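Local coordinates for protein pngf-ii (Elizabethkingia meningoseptica, PDB 4R4X) that probably removes N-linked glycans from glycoproteins as a peptide:N-glycosidase related to PNGase F, cleaving the bond between glycan and asparagine, at residues A[34-37]-A[38-41]; A[203-207]-A[208-212]; A[259-262]-A[263-266]. All coordinates share one frame; numbering follows the deposited sequence.

Overall arrangement
Three local turns, each closed by side chains bonding to nearby backbone, are spread over PNGF-II. Contact 1 leads from a strand into a short helix in the N-terminal domain, where the side chain of Phe35 lies about 10 Å from a bound zinc ion, whose protein ligands include Glu52 and Asp159. It stands apart: its centre is 51 Å from that of contact 2 and 55 Å from that of contact 3. The latter two belong to the PNGase F-like part, with centres 16 Å apart, and they touch: Gln209 NE2 of contact 2 lies 2.7 Å from Tyr263 OH of contact 3, a probable hydrogen bond, while Phe211 packs against Leu266.

Contact 1 of 3, residues A[34-37]-A[38-41]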
# COMPACT_ATOMS: atom_id res chain seq x y z
N LEU A 34 -5.59 5.02 33.75
CA LEU A 34 -5.90 3.67 33.33
C LEU A 34 -4.86 3.16 32.34
O LEU A 34 -4.63 3.75 31.27
CB LEU A 34 -7.32 3.60 32.74
CG LEU A 34 -7.72 2.28 32.07
CD1 LEU A 34 -7.70 1.10 33.05
CD2 LEU A 34 -9.10 2.44 31.43
N PHE A 35 -4.20 2.09 32.73
CA PHE A 35 -3.20 1.50 31.89
C PHE A 35 -3.10 -0.00 32.17
O PHE A 35 -4.14 -0.67 32.42
CB PHE A 35 -1.85 2.31 31.94
CG PHE A 35 -1.12 2.34 33.29
CD1 PHE A 35 -1.64 1.83 34.46
CD2 PHE A 35 0.12 2.97 33.36
CE1 PHE A 35 -0.93 1.91 35.66
CE2 PHE A 35 0.84 3.06 34.54
CZ PHE A 35 0.32 2.51 35.70
N ASN A 36 -1.90 -0.56 32.08
CA ASN A 36 -1.69 -1.96 32.34
C ASN A 36 -0.26 -2.24 32.81
O ASN A 36 0.57 -1.33 32.89
CB ASN A 36 -2.07 -2.79 31.12
CG ASN A 36 -1.17 -2.52 29.92
OD1 ASN A 36 0.06 -2.45 30.04
ND2 ASN A 36 -1.80 -2.41 28.74
N GLU A 37 0.00 -3.50 33.14
CA GLU A 37 1.31 -3.93 33.68
C GLU A 37 2.50 -3.62 32.77
O GLU A 37 3.50 -3.01 33.20
CB GLU A 37 1.29 -5.43 34.03
CG GLU A 37 0.89 -5.66 35.48
CD GLU A 37 0.65 -7.12 35.85
OE1 GLU A 37 0.83 -8.02 34.99
OE2 GLU A 37 0.28 -7.35 37.02
N LYS A 38 2.37 -4.00 31.51
CA LYS A 38 3.46 -3.80 30.56
C LYS A 38 3.78 -2.33 30.35
O LYS A 38 4.94 -1.97 30.24
CB LYS A 38 3.15 -4.46 29.23
CG LYS A 38 3.41 -5.95 29.21
CD LYS A 38 2.77 -6.55 27.96
CE LYS A 38 3.55 -7.73 27.40
NZ LYS A 38 3.49 -7.70 25.91
N ILE A 39 2.76 -1.49 30.32
CA ILE A 39 2.99 -0.06 30.24
C ILE A 39 3.62 0.47 31.54
O ILE A 39 4.55 1.28 31.50
CB ILE A 39 1.69 0.70 29.96
CG1 ILE A 39 1.15 0.33 28.58
CG2 ILE A 39 1.93 2.20 30.09
CD1 ILE A 39 -0.23 0.89 28.25
N LYS A 40 3.09 0.07 32.68
CA LYS A 40 3.65 0.51 33.96
C LYS A 40 5.15 0.15 34.02
O LYS A 40 5.98 0.97 34.41
CB LYS A 40 2.92 -0.16 35.12
CG LYS A 40 3.29 0.38 36.49
CD LYS A 40 2.46 -0.27 37.59
CE LYS A 40 3.09 -0.04 38.97
NZ LYS A 40 2.51 -0.95 39.98
N ASN A 41 5.45 -1.08 33.62
CA ASN A 41 6.82 -1.60 33.66
C ASN A 41 7.73 -1.15 32.51
O ASN A 41 8.89 -1.55 32.47
CB ASN A 41 6.76 -3.12 33.72
CG ASN A 41 6.10 -3.63 34.99
OD1 ASN A 41 6.11 -2.97 36.02
ND2 ASN A 41 5.54 -4.81 34.92
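Phe35 begins the contact by reaching from the end of strand 31-36 over the first residues of the helix, where its ring crosses two side chains obliquely. CD2 lies 3.8 Å from Ile39 CG2, while CZ is 3.7 Å from Lys40 CG, the methylene part of a lysine whose NZ goes on to a salt bridge with Glu5. Phe35 and Ile39 are both buried; Leu162, from helix 160-163, touches the two of them, and Val50 does the same from strand 48-54.

Asn36 follows as the N-cap. With CG tucked between the backbone N and carbonyl carbon (chi1 65°), its amide folds forward over the helix start, and OD1 accepts from Ile39 N at 2.9 Å in a nearly straight bond (168°). The same amide lies across the Ile39 side chain at about a right angle, OD1 being 3.3 Å from Ile39 CG1. Asn36 O opens the helical series by accepting from Lys40 N at 2.9 Å.

Glu37 continues that series: its O receives Asn41 N at 2.8 Å, while its CB points away from the residues that follow.

Asn36 thus binds the helix start through both backbone and side-chain oxygens, and Asn21 OD1 accepts from Lys38 N. Three amide N-H groups of the first turn, those of Lys38, Ile39 and Lys40, are thereby supplied with acceptors.

Contact 2 of 3, residues A[203-207]-A[208-212]; sequences KSDQV and IQRFG
Arg210 runs back alongside Lys203 and ends on Asp205, an extended chain that bridges the two limbs of a loop. Arg210 CB is still 4.2 Å from Lys203 C. CG comes closer, and Arg210 CD passes 3.4 Å from Lys203 O, so the aliphatic part lies along that carbonyl before the charged end reaches it. At the tip, NH2 has two acceptors. Arg210 NH2 bonds Lys203 O at 2.8 Å, in a direction tilted 20° from the guanidinium plane, and the same Arg210 NH2 bonds Asp205 OD2 at 3.0 Å. Arg210 NH1 adds a longer bond of 3.2 Å to Asp205 OD2, making an end-on grip by two nitrogens on one carboxylate oxygen. That oxygen sits near the guanidinium plane, at its edge, although the carboxylate and guanidinium planes are 66° apart. Ile208 CG2 covers the centre of one guanidinium face, and Glu194 forms a second salt bridge through NH1, so the positive charge is probably well compensated.

The other carboxylate oxygen serves the backbone. Asp205 CG stands between its own N and carbonyl carbon (chi1 57°), which holds the carboxylate within bonding distance of the turn's amides. Asp205 OD1 takes Ile208 N at 2.8 Å from above the carboxylate plane, and Val207 N nearly along its C-O axis. Ser204 ties the limbs on its own account: OG accepts from Arg210 N at 2.9 Å. Asp205 N in turn donates to Ile208 O across the loop.

The bond from Val207 N to Asp205 OD1 makes this an Asx turn, here delivering the chain into strand 209-211 at the outer edge of the antiparallel sheet in the PNGase F-like part.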
# COMPACT_ATOMS: atom_id res chain seq x y z
N LYS A 203 10.93 21.52 -16.78
CA LYS A 203 12.34 21.26 -16.50
C LYS A 203 12.54 20.67 -15.11
O LYS A 203 11.68 20.78 -14.24
CB LYS A 203 13.20 22.52 -16.70
CG LYS A 203 12.59 23.80 -16.17
CD LYS A 203 13.26 25.04 -16.77
CE LYS A 203 14.66 25.28 -16.20
NZ LYS A 203 14.64 25.56 -14.74
N SER A 204 13.69 20.04 -14.92
CA SER A 204 14.06 19.47 -13.65
C SER A 204 14.30 20.57 -12.62
O SER A 204 14.60 21.70 -12.99
CB SER A 204 15.31 18.64 -13.83
OG SER A 204 15.07 17.58 -14.73
N ASP A 205 14.14 20.23 -11.34
CA ASP A 205 14.57 21.11 -10.25
C ASP A 205 15.53 20.29 -9.39
O ASP A 205 16.00 19.24 -9.81
CB ASP A 205 13.37 21.68 -9.46
CG ASP A 205 12.45 20.58 -8.89
OD1 ASP A 205 12.94 19.74 -8.10
OD2 ASP A 205 11.24 20.57 -9.21
N GLN A 206 15.86 20.75 -8.18
CA GLN A 206 16.89 20.06 -7.42
C GLN A 206 16.45 18.74 -6.78
O GLN A 206 17.30 17.91 -6.43
CB GLN A 206 17.49 21.00 -6.38
CG GLN A 206 18.73 21.75 -6.85
CD GLN A 206 19.53 22.22 -5.64
OE1 GLN A 206 20.50 21.57 -5.22
NE2 GLN A 206 19.09 23.30 -5.03
N VAL A 207 15.14 18.53 -6.67
CA VAL A 207 14.56 17.35 -6.04
C VAL A 207 13.97 16.39 -7.09
O VAL A 207 14.24 15.19 -7.06
CB VAL A 207 13.48 17.75 -5.01
CG1 VAL A 207 12.85 16.52 -4.38
CG2 VAL A 207 14.07 18.63 -3.92
N ILE A 208 13.19 16.93 -8.02
CA ILE A 208 12.55 16.13 -9.07
C ILE A 208 13.16 16.37 -10.45
O ILE A 208 13.18 17.50 -10.95
CB ILE A 208 11.05 16.45 -9.13
CG1 ILE A 208 10.43 16.18 -7.76
CG2 ILE A 208 10.36 15.63 -10.23
CD1 ILE A 208 8.94 16.35 -7.70
N GLN A 209 13.64 15.30 -11.08
CA GLN A 209 14.07 15.36 -12.47
C GLN A 209 12.88 15.07 -13.38
O GLN A 209 12.03 14.21 -13.07
CB GLN A 209 15.19 14.36 -12.71
CG GLN A 209 16.38 14.59 -11.78
CD GLN A 209 17.37 13.44 -11.82
OE1 GLN A 209 17.61 12.77 -10.82
NE2 GLN A 209 17.95 13.23 -12.95
N ARG A 210 12.84 15.77 -14.50
CA ARG A 210 11.73 15.63 -15.45
C ARG A 210 12.25 15.36 -16.84
O ARG A 210 13.14 16.05 -17.32
CB ARG A 210 10.86 16.88 -15.47
CG ARG A 210 10.39 17.32 -14.10
CD ARG A 210 9.29 18.40 -14.17
NE ARG A 210 8.70 18.56 -12.84
CZ ARG A 210 9.29 19.18 -11.82
NH1 ARG A 210 8.68 19.22 -10.64
NH2 ARG A 210 10.49 19.75 -11.95
N PHE A 211 11.71 14.34 -17.48
CA PHE A 211 12.16 13.98 -18.82
C PHE A 211 10.93 13.84 -19.71
O PHE A 211 9.79 13.96 -19.24
CB PHE A 211 12.93 12.66 -18.79
CG PHE A 211 14.11 12.65 -17.85
CD1 PHE A 211 15.37 13.09 -18.28
CD2 PHE A 211 13.96 12.22 -16.54
CE1 PHE A 211 16.45 13.07 -17.41
CE2 PHE A 211 15.03 12.21 -15.67
CZ PHE A 211 16.27 12.64 -16.10
N GLY A 212 11.15 13.62 -21.01
CA GLY A 212 10.05 13.41 -21.94
C GLY A 212 9.12 14.61 -22.01
O GLY A 212 7.91 14.45 -22.15

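Contact 3 of 3, residues A[259-262]-A[263-266]; sequences AISY and YTGL
Ser261 and Thr264 form a capping box at the start of helix 262-268, although the return bond is not the textbook one: Thr264 OG1 takes Ser261 N, while the serine hydroxyl meets Tyr263 N, two residues on, and Thr264 N goes to the serine's backbone oxygen. The straighter arm is that of the threonine. Thr264 OG1 is set beside its own backbone N (chi1 -38°), and from there it receives Ser261 N at 3.1 Å in an almost perfectly straight bond, 176° at the hydrogen. Ser261 OG is also next to its own N, but lies between N and the carbonyl carbon (chi1 75°), swung forward to the first turn. Ser261 OG accepts from Tyr263 N at 3.0 Å, in a weak, bent bond. The backbone bond from Thr264 N to Ser261 O is weak as well, so the straighter bonds here are the one to Thr264 OG1 and that of Leu266 N, which donates to Tyr262 O at 3.0 Å.

A methyl group, Ile260 CG2, flanks the polar box. Ile260 CG2 rests 3.7 Å from Thr264 OG1, the two side chains crossing at about a right angle.

Both tyrosines carry CG anti to the backbone N, and their rings go to separate neighbours. Tyr262 is buried, its ring meeting that of Phe296 and its OH bonded to Gln394 OE1; Tyr263 touches Leu218 of strand 216-222, its OH bonded to Gln209. Leu266, one turn on, comes back toward the first of them, Tyr262 CD2 lying 4.2 Å from Leu266 CD1, and Leu266 CG sits 3.6 Å from Tyr262 O, directly beside the carbonyl that its own backbone N bonds.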
# COMPACT_ATOMS: atom_id res chain seq x y z
N ALA A 259 26.62 -1.60 -16.17
CA ALA A 259 27.29 -0.36 -16.61
C ALA A 259 26.33 0.70 -17.18
O ALA A 259 26.50 1.87 -16.91
CB ALA A 259 28.37 -0.67 -17.65
N ILE A 260 25.37 0.26 -17.99
CA ILE A 260 24.34 1.10 -18.58
C ILE A 260 22.97 0.81 -17.90
O ILE A 260 22.71 -0.32 -17.53
CB ILE A 260 24.17 0.81 -20.08
CG1 ILE A 260 25.51 0.81 -20.81
CG2 ILE A 260 23.25 1.85 -20.74
CD1 ILE A 260 25.42 0.27 -22.23
N SER A 261 22.14 1.84 -17.72
CA SER A 261 20.79 1.66 -17.22
C SER A 261 19.84 2.53 -18.03
O SER A 261 20.25 3.35 -18.85
CB SER A 261 20.68 2.10 -15.75
OG SER A 261 20.68 3.52 -15.66
N TYR A 262 18.56 2.40 -17.75
CA TYR A 262 17.60 3.26 -18.41
C TYR A 262 17.86 4.73 -18.10
O TYR A 262 17.52 5.60 -18.91
CB TYR A 262 16.20 2.85 -18.00
CG TYR A 262 15.09 3.23 -18.95
CD1 TYR A 262 14.96 2.63 -20.19
CD2 TYR A 262 14.12 4.12 -18.56
CE1 TYR A 262 13.90 2.96 -21.04
CE2 TYR A 262 13.07 4.46 -19.38
CZ TYR A 262 12.95 3.87 -20.62
OH TYR A 262 11.88 4.19 -21.42
N TYR A 263 18.46 5.01 -16.94
CA TYR A 263 18.86 6.38 -16.55
C TYR A 263 19.90 7.00 -17.49
O TYR A 263 19.87 8.20 -17.76
CB TYR A 263 19.37 6.42 -15.10
CG TYR A 263 19.57 7.79 -14.49
CD1 TYR A 263 18.50 8.67 -14.35
CD2 TYR A 263 20.81 8.20 -13.98
CE1 TYR A 263 18.66 9.92 -13.77
CE2 TYR A 263 20.97 9.43 -13.36
CZ TYR A 263 19.90 10.29 -13.27
OH TYR A 263 20.01 11.53 -12.69
N THR A 264 20.78 6.18 -18.02
CA THR A 264 21.71 6.64 -19.06
C THR A 264 20.93 7.16 -20.28
O THR A 264 21.24 8.23 -20.80
CB THR A 264 22.63 5.50 -19.53
OG1 THR A 264 22.99 4.69 -18.40
CG2 THR A 264 23.89 6.08 -20.18
N GLY A 265 19.91 6.41 -20.69
CA GLY A 265 19.02 6.86 -21.75
C GLY A 265 18.30 8.16 -21.41
O GLY A 265 18.24 9.07 -22.23
N LEU A 266 17.76 8.25 -20.21
CA LEU A 266 17.04 9.46 -19.82
C LEU A 266 17.95 10.69 -19.74
O LEU A 266 17.55 11.78 -20.17
CB LEU A 266 16.33 9.26 -18.48
CG LEU A 266 15.19 8.24 -18.40
CD1 LEU A 266 14.90 7.95 -16.95
CD2 LEU A 266 13.93 8.75 -19.07